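Local structure of tyrosinase (Aspergillus oryzae, 6JU8) at residues His98-Pro104 / Leu328-His332; Phe103-Arg108 / Ile379-Ala384; His332-His336 / Phe372-His376. The protein probably oxidises L-tyrosine and L-dopa to L-dopaquinone with molecular oxygen at a pair of copper ions, a step of melanin biosynthesis. The protein carries 1 engineered substitution. All coordinates share one frame; numbering follows the deposited sequence.

Contact 1 joins loop 98-102 and the first residues of helix 103-129 to helix 328-340, contact 2 packs helix 103-129 against helix 371-389, and contact 3 pairs helices 328-340 and 371-389, all within the common central domain of tyrosinase. The centres of contacts 1 and 2 lie about 9 Å apart, and each is about 11 Å from that of contact 3. Along the chain the segments of contacts 1 and 2, which share Phe103 and Pro104, alternate; His332 ends contact 1 and begins contact 3, and contact 3 is nested inside the loop that contact 2 closes. Histidines far apart in sequence thereby reach one dicopper centre, a worked example of the type 3 copper site.

Contact 1: residues His98-Pro104 / Leu328-His332; sequences HNNYTFP and LEAIH. With CU (copper (II) ion), chain C; CU (copper (II) ion), chain D.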
loop_
_atom_site.group_PDB
_atom_site.type_symbol
_atom_site.label_atom_id
_atom_site.label_comp_id
_atom_site.label_asym_id
_atom_site.label_seq_id
_atom_site.Cartn_x
_atom_site.Cartn_y
_atom_site.Cartn_z
ATOM N N HIS A 98 -1.352 -29.561 -7.152
ATOM C CA HIS A 98 -2.043 -28.769 -8.163
ATOM C C HIS A 98 -2.239 -29.616 -9.409
ATOM O O HIS A 98 -1.399 -30.484 -9.707
ATOM C CB HIS A 98 -1.260 -27.477 -8.472
ATOM C CG HIS A 98 -1.154 -26.615 -7.249
ATOM N ND1 HIS A 98 0.056 -26.409 -6.614
ATOM C CD2 HIS A 98 -2.071 -25.932 -6.521
ATOM C CE1 HIS A 98 -0.127 -25.611 -5.585
ATOM N NE2 HIS A 98 -1.412 -25.316 -5.470
ATOM N N ASN A 99 -3.329 -29.375 -10.112
ATOM C CA ASN A 99 -3.637 -30.090 -11.361
ATOM C C ASN A 99 -3.723 -31.589 -11.104
ATOM O O ASN A 99 -3.300 -32.401 -11.931
ATOM C CB ASN A 99 -2.618 -29.806 -12.469
ATOM C CG ASN A 99 -3.143 -30.181 -13.837
ATOM O OD1 ASN A 99 -4.287 -29.887 -14.191
ATOM N ND2 ASN A 99 -2.326 -30.868 -14.642
ATOM N N ASN A 100 -4.295 -31.971 -9.963
ATOM C CA ASN A 100 -4.738 -33.351 -9.758
ATOM C C ASN A 100 -5.974 -33.356 -8.882
ATOM O O ASN A 100 -6.260 -32.370 -8.192
ATOM C CB ASN A 100 -3.622 -34.192 -9.143
ATOM C CG ASN A 100 -3.740 -35.675 -9.429
ATOM O OD1 ASN A 100 -4.673 -36.129 -10.110
ATOM N ND2 ASN A 100 -2.787 -36.432 -8.904
ATOM N N TYR A 101 -6.672 -34.484 -8.862
ATOM C CA TYR A 101 -7.968 -34.595 -8.190
ATOM C C TYR A 101 -7.883 -34.542 -6.678
ATOM O O TYR A 101 -8.893 -34.372 -6.000
ATOM C CB TYR A 101 -8.676 -35.881 -8.652
ATOM C CG TYR A 101 -8.656 -35.959 -10.161
ATOM C CD1 TYR A 101 -9.409 -35.055 -10.905
ATOM C CD2 TYR A 101 -7.877 -36.901 -10.830
ATOM C CE1 TYR A 101 -9.402 -35.109 -12.290
ATOM C CE2 TYR A 101 -7.868 -36.954 -12.210
ATOM C CZ TYR A 101 -8.620 -36.053 -12.932
ATOM O OH TYR A 101 -8.647 -36.048 -14.307
ATOM N N THR A 102 -6.681 -34.698 -6.127
ATOM C CA THR A 102 -6.436 -34.501 -4.702
ATOM C C THR A 102 -6.162 -33.042 -4.364
ATOM O O THR A 102 -5.868 -32.735 -3.209
ATOM C CB THR A 102 -5.264 -35.412 -4.265
ATOM O OG1 THR A 102 -4.221 -35.231 -5.238
ATOM C CG2 THR A 102 -5.647 -36.889 -4.216
ATOM N N PHE A 103 -6.274 -32.127 -5.318
ATOM C CA PHE A 103 -6.112 -30.701 -4.982
ATOM C C PHE A 103 -6.988 -30.314 -3.808
ATOM O O PHE A 103 -6.492 -29.691 -2.851
ATOM C CB PHE A 103 -6.388 -29.861 -6.242
ATOM C CG PHE A 103 -6.737 -28.423 -5.952
ATOM C CD1 PHE A 103 -5.722 -27.512 -5.641
ATOM C CD2 PHE A 103 -8.066 -27.989 -5.955
ATOM C CE1 PHE A 103 -6.005 -26.197 -5.330
ATOM C CE2 PHE A 103 -8.354 -26.670 -5.614
ATOM C CZ PHE A 103 -7.331 -25.793 -5.275
ATOM N N PRO A 104 -8.285 -30.603 -3.753
ATOM C CA PRO A 104 -9.062 -30.129 -2.588
ATOM C C PRO A 104 -8.680 -30.823 -1.301
ATOM O O PRO A 104 -8.763 -30.212 -0.221
ATOM C CB PRO A 104 -10.513 -30.475 -2.973
ATOM C CG PRO A 104 -10.482 -30.573 -4.477
ATOM C CD PRO A 104 -9.145 -31.217 -4.793
ATOM N N LEU A 328 -13.541 -26.017 -9.576
ATOM C CA LEU A 328 -13.075 -25.378 -8.357
ATOM C C LEU A 328 -11.632 -24.885 -8.447
ATOM O O LEU A 328 -11.282 -23.763 -8.048
ATOM C CB LEU A 328 -13.139 -26.400 -7.209
ATOM C CG LEU A 328 -12.598 -25.920 -5.858
ATOM C CD1 LEU A 328 -13.620 -24.997 -5.198
ATOM C CD2 LEU A 328 -12.282 -27.116 -4.969
ATOM N N GLU A 329 -10.746 -25.730 -8.992
ATOM C CA GLU A 329 -9.330 -25.374 -9.019
ATOM C C GLU A 329 -9.099 -24.199 -9.972
ATOM O O GLU A 329 -8.326 -23.294 -9.640
ATOM C CB GLU A 329 -8.492 -26.573 -9.453
ATOM C CG GLU A 329 -6.998 -26.324 -9.346
ATOM C CD GLU A 329 -6.152 -27.551 -9.612
ATOM O OE1 GLU A 329 -6.638 -28.596 -10.099
ATOM O OE2 GLU A 329 -4.936 -27.435 -9.357
ATOM N N ALA A 330 -9.760 -24.202 -11.121
ATOM C CA ALA A 330 -9.636 -23.115 -12.099
ATOM C C ALA A 330 -10.122 -21.804 -11.502
ATOM O O ALA A 330 -9.517 -20.741 -11.695
ATOM C CB ALA A 330 -10.414 -23.497 -13.364
ATOM N N ILE A 331 -11.275 -21.815 -10.818
ATOM C CA ILE A 331 -11.742 -20.583 -10.181
ATOM C C ILE A 331 -10.688 -20.102 -9.186
ATOM O O ILE A 331 -10.288 -18.938 -9.139
ATOM C CB ILE A 331 -13.100 -20.753 -9.478
ATOM C CG1 ILE A 331 -14.218 -21.043 -10.494
ATOM C CG2 ILE A 331 -13.433 -19.531 -8.639
ATOM C CD1 ILE A 331 -15.568 -21.348 -9.870
ATOM N N HIS A 332 -10.237 -21.020 -8.332
ATOM C CA HIS A 332 -9.216 -20.740 -7.327
ATOM C C HIS A 332 -7.955 -20.148 -7.939
ATOM O O HIS A 332 -7.349 -19.258 -7.325
ATOM C CB HIS A 332 -8.913 -22.047 -6.591
ATOM C CG HIS A 332 -7.488 -22.306 -6.222
ATOM N ND1 HIS A 332 -6.555 -22.834 -7.099
ATOM C CD2 HIS A 332 -6.844 -22.170 -5.038
ATOM C CE1 HIS A 332 -5.403 -22.990 -6.464
ATOM N NE2 HIS A 332 -5.538 -22.588 -5.192
HETATM CU CU CU C . -1.769 -25.008 -3.312
HETATM CU CU CU D . -4.233 -21.793 -3.637
HETATM O O HOH W 1 -2.544 -23.305 -3.775
#
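Glu329 reaches from helix 328-340 across the ring of Phe103 to the backbone of Asn99. Its CB lies over the ring, 3.8 Å from Phe103 CD2, and the next atom, CG, sits almost exactly above the ring centre, a CH-pi contact only 5° off the normal. With CG anti to the backbone N (chi1 -173°) and the chain extended beyond it, the carboxylate runs on over the CG side of the ring, nearly parallel to it. At the tip, OE2 takes the N-H of Asn99 on its syn lone pair in a short, almost straight bond, Asn99 N to Glu329 OE2 2.6 Å; OE1 is held by Ser303 and Thr304. Beyond the glutamate, the edge of Phe103 points at a face of His332 (centroids 4.6 Å apart, planes at 59°), while Leu328 CD2 packs at 3.9 Å on Pro104 CG. His98 NE2 and His332 NE2 each bind their own copper at 2.2 Å, with one water joining the two metals. A buried carboxylate held by two backbone N-H groups and a serine hydroxyl is probably stabilised as the anion, and its bond to Asn99 fixes the backbone directly after the copper ligand His98.

Contact 2: residues Phe103-Arg108 / Ile379-Ala384; sequences FPTWHR and IDRLTA. With CU (copper (II) ion), chain C.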
loop_
_atom_site.group_PDB
_atom_site.type_symbol
_atom_site.label_atom_id
_atom_site.label_comp_id
_atom_site.label_asym_id
_atom_site.label_seq_id
_atom_site.Cartn_x
_atom_site.Cartn_y
_atom_site.Cartn_z
ATOM N N PHE A 103 -6.274 -32.127 -5.318
ATOM C CA PHE A 103 -6.112 -30.701 -4.982
ATOM C C PHE A 103 -6.988 -30.314 -3.808
ATOM O O PHE A 103 -6.492 -29.691 -2.851
ATOM C CB PHE A 103 -6.388 -29.861 -6.242
ATOM C CG PHE A 103 -6.737 -28.423 -5.952
ATOM C CD1 PHE A 103 -5.722 -27.512 -5.641
ATOM C CD2 PHE A 103 -8.066 -27.989 -5.955
ATOM C CE1 PHE A 103 -6.005 -26.197 -5.330
ATOM C CE2 PHE A 103 -8.354 -26.670 -5.614
ATOM C CZ PHE A 103 -7.331 -25.793 -5.275
ATOM N N PRO A 104 -8.285 -30.603 -3.753
ATOM C CA PRO A 104 -9.062 -30.129 -2.588
ATOM C C PRO A 104 -8.680 -30.823 -1.301
ATOM O O PRO A 104 -8.763 -30.212 -0.221
ATOM C CB PRO A 104 -10.513 -30.475 -2.973
ATOM C CG PRO A 104 -10.482 -30.573 -4.477
ATOM C CD PRO A 104 -9.145 -31.217 -4.793
ATOM N N THR A 105 -8.314 -32.120 -1.370
ATOM C CA THR A 105 -8.088 -32.829 -0.100
ATOM C C THR A 105 -6.713 -32.543 0.462
ATOM O O THR A 105 -6.547 -32.389 1.689
ATOM C CB THR A 105 -8.336 -34.340 -0.279
ATOM O OG1 THR A 105 -7.610 -34.738 -1.445
ATOM C CG2 THR A 105 -9.827 -34.596 -0.488
ATOM N N TRP A 106 -5.707 -32.408 -0.411
ATOM C CA TRP A 106 -4.394 -31.968 0.113
ATOM C C TRP A 106 -4.559 -30.649 0.835
ATOM O O TRP A 106 -4.060 -30.445 1.955
ATOM C CB TRP A 106 -3.371 -31.878 -1.051
ATOM C CG TRP A 106 -1.996 -31.611 -0.494
ATOM C CD1 TRP A 106 -1.072 -32.566 -0.166
ATOM C CD2 TRP A 106 -1.407 -30.351 -0.192
ATOM N NE1 TRP A 106 0.078 -31.978 0.335
ATOM C CE2 TRP A 106 -0.120 -30.614 0.327
ATOM C CE3 TRP A 106 -1.849 -29.018 -0.290
ATOM C CZ2 TRP A 106 0.739 -29.592 0.740
ATOM C CZ3 TRP A 106 -0.990 -28.010 0.114
ATOM C CH2 TRP A 106 0.294 -28.294 0.630
ATOM N N HIS A 107 -5.264 -29.690 0.205
ATOM C CA HIS A 107 -5.401 -28.378 0.834
ATOM C C HIS A 107 -6.303 -28.414 2.048
ATOM O O HIS A 107 -6.078 -27.607 2.975
ATOM C CB HIS A 107 -5.884 -27.347 -0.200
ATOM C CG HIS A 107 -4.815 -26.977 -1.174
ATOM N ND1 HIS A 107 -4.536 -27.684 -2.337
ATOM C CD2 HIS A 107 -3.910 -25.971 -1.160
ATOM C CE1 HIS A 107 -3.524 -27.106 -2.984
ATOM N NE2 HIS A 107 -3.114 -26.065 -2.283
ATOM N N ARG A 108 -7.266 -29.330 2.138
ATOM C CA ARG A 108 -8.085 -29.459 3.337
ATOM C C ARG A 108 -7.184 -29.749 4.525
ATOM O O ARG A 108 -7.341 -29.147 5.601
ATOM C CB ARG A 108 -9.133 -30.562 3.141
ATOM C CG ARG A 108 -9.942 -30.837 4.424
ATOM C CD ARG A 108 -11.226 -31.618 4.134
ATOM N NE ARG A 108 -12.207 -30.783 3.455
ATOM C CZ ARG A 108 -13.321 -31.190 2.880
ATOM N NH1 ARG A 108 -13.702 -32.465 2.877
ATOM N NH2 ARG A 108 -14.103 -30.291 2.279
ATOM N N ILE A 379 -11.953 -22.150 -0.191
ATOM C CA ILE A 379 -11.941 -23.272 -1.147
ATOM C C ILE A 379 -12.368 -24.551 -0.438
ATOM O O ILE A 379 -13.100 -25.374 -1.017
ATOM C CB ILE A 379 -10.572 -23.377 -1.819
ATOM C CG1 ILE A 379 -10.269 -22.108 -2.634
ATOM C CG2 ILE A 379 -10.432 -24.650 -2.647
ATOM C CD1 ILE A 379 -11.295 -21.817 -3.722
ATOM N N ASP A 380 -11.955 -24.714 0.820
ATOM C CA ASP A 380 -12.397 -25.867 1.612
ATOM C C ASP A 380 -13.899 -25.850 1.839
ATOM O O ASP A 380 -14.573 -26.889 1.748
ATOM C CB ASP A 380 -11.656 -25.881 2.965
ATOM C CG ASP A 380 -11.889 -27.236 3.621
ATOM O OD1 ASP A 380 -11.367 -28.220 3.055
ATOM O OD2 ASP A 380 -12.605 -27.316 4.642
ATOM N N ARG A 381 -14.434 -24.672 2.150
ATOM C CA ARG A 381 -15.884 -24.474 2.334
ATOM C C ARG A 381 -16.663 -24.795 1.060
ATOM O O ARG A 381 -17.700 -25.465 1.101
ATOM C CB ARG A 381 -16.094 -23.024 2.800
ATOM C CG ARG A 381 -17.589 -22.653 2.936
ATOM C CD ARG A 381 -17.679 -21.262 3.592
ATOM N NE ARG A 381 -19.015 -20.701 3.475
ATOM C CZ ARG A 381 -19.452 -20.040 2.397
ATOM N NH1 ARG A 381 -18.658 -19.876 1.335
ATOM N NH2 ARG A 381 -20.683 -19.563 2.356
ATOM N N LEU A 382 -16.171 -24.307 -0.084
ATOM C CA LEU A 382 -16.834 -24.600 -1.354
ATOM C C LEU A 382 -16.826 -26.100 -1.628
ATOM O O LEU A 382 -17.808 -26.664 -2.107
ATOM C CB LEU A 382 -16.148 -23.863 -2.499
ATOM C CG LEU A 382 -16.326 -22.332 -2.490
ATOM C CD1 LEU A 382 -15.495 -21.717 -3.601
ATOM C CD2 LEU A 382 -17.796 -21.945 -2.612
ATOM N N THR A 383 -15.725 -26.760 -1.288
ATOM C CA THR A 383 -15.658 -28.221 -1.407
ATOM C C THR A 383 -16.721 -28.849 -0.512
ATOM O O THR A 383 -17.431 -29.784 -0.949
ATOM C CB THR A 383 -14.265 -28.746 -1.072
ATOM O OG1 THR A 383 -13.320 -28.156 -1.980
ATOM C CG2 THR A 383 -14.202 -30.253 -1.293
ATOM N N ALA A 384 -16.816 -28.423 0.748
ATOM C CA ALA A 384 -17.800 -28.999 1.671
ATOM C C ALA A 384 -19.206 -28.746 1.189
ATOM O O ALA A 384 -20.079 -29.623 1.274
ATOM C CB ALA A 384 -17.578 -28.380 3.061
HETATM CU CU CU C . -1.769 -25.008 -3.312
HETATM O O HOH W 2 -9.849 -27.769 0.695
HETATM O O HOH W 1 -2.544 -23.305 -3.775
#
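Arg108 and Asp380 meet at about a right angle, the guanidinium and carboxylate planes standing 84° apart. One oxygen, OD1, makes the bond: NE gives its hydrogen to the syn lone pair of OD1, Arg108 NE to Asp380 OD1 2.7 Å, in a nearly straight salt bridge that lies in the guanidinium plane. A bend at chi3 (-72°) turns the end of the arginine along the helix opposite, so that Arg108 NH2 lies 3.6 Å from Thr383 CG2 and makes a weak, long bond to the carbonyl oxygen of Asp380. OD1 also accepts from a water that also donates to Pro104 O, while OD2 is held by Tyr437 and Tyr439, and Arg108 NH1 bonds Val429 O and Gln387.

These two helices, 103-129 and 371-389, belong to the helical bundle that carries the two coppers in tyrosinases; their segments here approach to 9.9 Å between axes with N-to-C directions at 124°. Nearer the metals, Ile379 CG2 comes within 4.1 Å of Phe103 CE2 in an apolar contact, the two side chains crossing at roughly a right angle. Separately, Pro104 CB rests in van der Waals packing 3.8 Å from Thr383 OG1. That hydroxyl turns back to its own helix and donates to Ile379 O. His107 is oriented by its helix as well: ND1 donates to Phe103 O, close to the ring plane, and Trp106 CE3 lies over one face of the imidazole, which leaves NE2 directed at copper, 2.0 Å away, beside His71 and His98.

Contact 3: residues His332-His336 / Phe372-His376; sequences HNNVH and FWLHH. With CU (copper (II) ion), chain D.
The imidazole of His336 has the edge of His375 against one face, with CD2 of His375 3.7 Å above its plane and the two rings nearly perpendicular, at 84°. At its own edge lies Phe372, whose CD2 is 3.7 Å from His336 CE1. Phe372 in turn takes CD2 of His376 over one face, off-centre toward the rim. The ring of His332 receives CD2 of His336 over a face, while at its edge come His376 NE2 and the water shared by the two coppers. His375 is almost parallel to His332, yet the pair meets rim to rim without stacking.

Three of these rings turn NE2 to a single copper, at 2.2 Å for His332, 1.9 Å for His336 and 1.9 Å for His376, and the water at 2.3 Å adds a fourth ligand. Their close nitrogens are brought together by the metal. Helices 328-340 and 371-389 run nearly antiparallel here, at 154°, the first giving two histidines one turn apart and the second a single one, as in the second copper site of type 3 proteins.

His375 does not bind copper: with CG anti to the backbone N (chi1 179°) it crosses to the facing helix, packs CE1 against Val335 CG1, and donates from NE2 to the carbonyl oxygen of His332 at 3.3 Å. That oxygen also accepts from His336 N. Further out, Glu329 O holds His332 ND1 and Met360 O holds His336 ND1. These two carbonyls, together with the copper bonds, help to fix the rotation of the two rings and would probably make their NE2 atoms better donors to the metal.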
loop_
_atom_site.group_PDB
_atom_site.type_symbol
_atom_site.label_atom_id
_atom_site.label_comp_id
_atom_site.label_asym_id
_atom_site.label_seq_id
_atom_site.Cartn_x
_atom_site.Cartn_y
_atom_site.Cartn_z
ATOM N N HIS A 332 -10.237 -21.020 -8.332
ATOM C CA HIS A 332 -9.216 -20.740 -7.327
ATOM C C HIS A 332 -7.955 -20.148 -7.939
ATOM O O HIS A 332 -7.349 -19.258 -7.325
ATOM C CB HIS A 332 -8.913 -22.047 -6.591
ATOM C CG HIS A 332 -7.488 -22.306 -6.222
ATOM N ND1 HIS A 332 -6.555 -22.834 -7.099
ATOM C CD2 HIS A 332 -6.844 -22.170 -5.038
ATOM C CE1 HIS A 332 -5.403 -22.990 -6.464
ATOM N NE2 HIS A 332 -5.538 -22.588 -5.192
ATOM N N ASN A 333 -7.533 -20.608 -9.113
ATOM C CA ASN A 333 -6.319 -20.110 -9.780
ATOM C C ASN A 333 -6.513 -18.665 -10.186
ATOM O O ASN A 333 -5.599 -17.842 -10.027
ATOM C CB ASN A 333 -6.071 -20.953 -11.035
ATOM C CG ASN A 333 -5.565 -22.361 -10.787
ATOM O OD1 ASN A 333 -5.287 -22.742 -9.664
ATOM N ND2 ASN A 333 -5.507 -23.133 -11.872
ATOM N N ASN A 334 -7.674 -18.347 -10.738
ATOM C CA ASN A 334 -7.968 -16.963 -11.108
ATOM C C ASN A 334 -7.950 -16.083 -9.867
ATOM O O ASN A 334 -7.386 -14.977 -9.886
ATOM C CB ASN A 334 -9.316 -16.906 -11.825
ATOM C CG ASN A 334 -9.182 -17.302 -13.275
ATOM O OD1 ASN A 334 -8.756 -16.497 -14.109
ATOM N ND2 ASN A 334 -9.578 -18.523 -13.601
ATOM N N VAL A 335 -8.577 -16.509 -8.767
ATOM C CA VAL A 335 -8.587 -15.657 -7.572
ATOM C C VAL A 335 -7.172 -15.434 -7.076
ATOM O O VAL A 335 -6.816 -14.306 -6.703
ATOM C CB VAL A 335 -9.500 -16.263 -6.491
ATOM C CG1 VAL A 335 -9.394 -15.437 -5.226
ATOM C CG2 VAL A 335 -10.934 -16.300 -6.994
ATOM N N HIS A 336 -6.296 -16.449 -7.087
ATOM C CA HIS A 336 -4.883 -16.227 -6.760
ATOM C C HIS A 336 -4.291 -15.102 -7.614
ATOM O O HIS A 336 -3.614 -14.198 -7.114
ATOM C CB HIS A 336 -4.085 -17.501 -7.026
ATOM C CG HIS A 336 -3.925 -18.443 -5.878
ATOM N ND1 HIS A 336 -3.052 -18.185 -4.838
ATOM C CD2 HIS A 336 -4.473 -19.650 -5.605
ATOM C CE1 HIS A 336 -3.061 -19.188 -3.985
ATOM N NE2 HIS A 336 -3.943 -20.083 -4.397
ATOM N N PHE A 372 -3.477 -16.191 1.727
ATOM C CA PHE A 372 -3.464 -17.530 1.146
ATOM C C PHE A 372 -4.394 -18.456 1.924
ATOM O O PHE A 372 -5.204 -19.207 1.367
ATOM C CB PHE A 372 -2.036 -18.094 1.169
ATOM C CG PHE A 372 -1.952 -19.535 0.728
ATOM C CD1 PHE A 372 -2.115 -20.559 1.655
ATOM C CD2 PHE A 372 -1.707 -19.846 -0.608
ATOM C CE1 PHE A 372 -2.053 -21.885 1.238
ATOM C CE2 PHE A 372 -1.622 -21.150 -1.028
ATOM C CZ PHE A 372 -1.789 -22.160 -0.086
ATOM N N TRP A 373 -4.252 -18.458 3.243
ATOM C CA TRP A 373 -4.933 -19.428 4.086
ATOM C C TRP A 373 -6.422 -19.142 4.170
ATOM O O TRP A 373 -7.227 -20.052 4.314
ATOM C CB TRP A 373 -4.289 -19.359 5.476
ATOM C CG TRP A 373 -2.787 -19.453 5.429
ATOM C CD1 TRP A 373 -1.893 -18.412 5.403
ATOM C CD2 TRP A 373 -1.996 -20.656 5.425
ATOM N NE1 TRP A 373 -0.601 -18.891 5.363
ATOM C CE2 TRP A 373 -0.644 -20.270 5.387
ATOM C CE3 TRP A 373 -2.305 -22.032 5.453
ATOM C CZ2 TRP A 373 0.394 -21.199 5.381
ATOM C CZ3 TRP A 373 -1.267 -22.957 5.441
ATOM C CH2 TRP A 373 0.084 -22.537 5.403
ATOM N N LEU A 374 -6.769 -17.858 4.098
ATOM C CA LEU A 374 -8.183 -17.441 4.121
ATOM C C LEU A 374 -8.881 -17.780 2.821
ATOM O O LEU A 374 -10.028 -18.242 2.825
ATOM C CB LEU A 374 -8.241 -15.939 4.403
ATOM C CG LEU A 374 -7.499 -15.437 5.638
ATOM C CD1 LEU A 374 -7.654 -13.925 5.753
ATOM C CD2 LEU A 374 -7.944 -16.129 6.922
ATOM N N HIS A 375 -8.156 -17.608 1.722
ATOM C CA HIS A 375 -8.626 -18.096 0.418
ATOM C C HIS A 375 -8.844 -19.601 0.462
ATOM O O HIS A 375 -9.909 -20.120 0.082
ATOM C CB HIS A 375 -7.585 -17.716 -0.641
ATOM C CG HIS A 375 -7.906 -18.171 -2.022
ATOM N ND1 HIS A 375 -9.163 -18.068 -2.576
ATOM C CD2 HIS A 375 -7.073 -18.680 -2.981
ATOM C CE1 HIS A 375 -9.090 -18.530 -3.822
ATOM N NE2 HIS A 375 -7.845 -18.912 -4.103
ATOM N N HIS A 376 -7.813 -20.348 0.917
ATOM C CA HIS A 376 -7.987 -21.796 0.937
ATOM C C HIS A 376 -9.020 -22.244 1.950
ATOM O O HIS A 376 -9.646 -23.288 1.748
ATOM C CB HIS A 376 -6.626 -22.487 1.163
ATOM C CG HIS A 376 -6.017 -22.723 -0.204
ATOM N ND1 HIS A 376 -6.484 -23.738 -1.012
ATOM C CD2 HIS A 376 -5.143 -22.014 -0.949
ATOM C CE1 HIS A 376 -5.864 -23.678 -2.177
ATOM N NE2 HIS A 376 -5.027 -22.623 -2.176
HETATM CU CU CU D . -4.233 -21.793 -3.637
HETATM O O HOH W 1 -2.544 -23.305 -3.775
#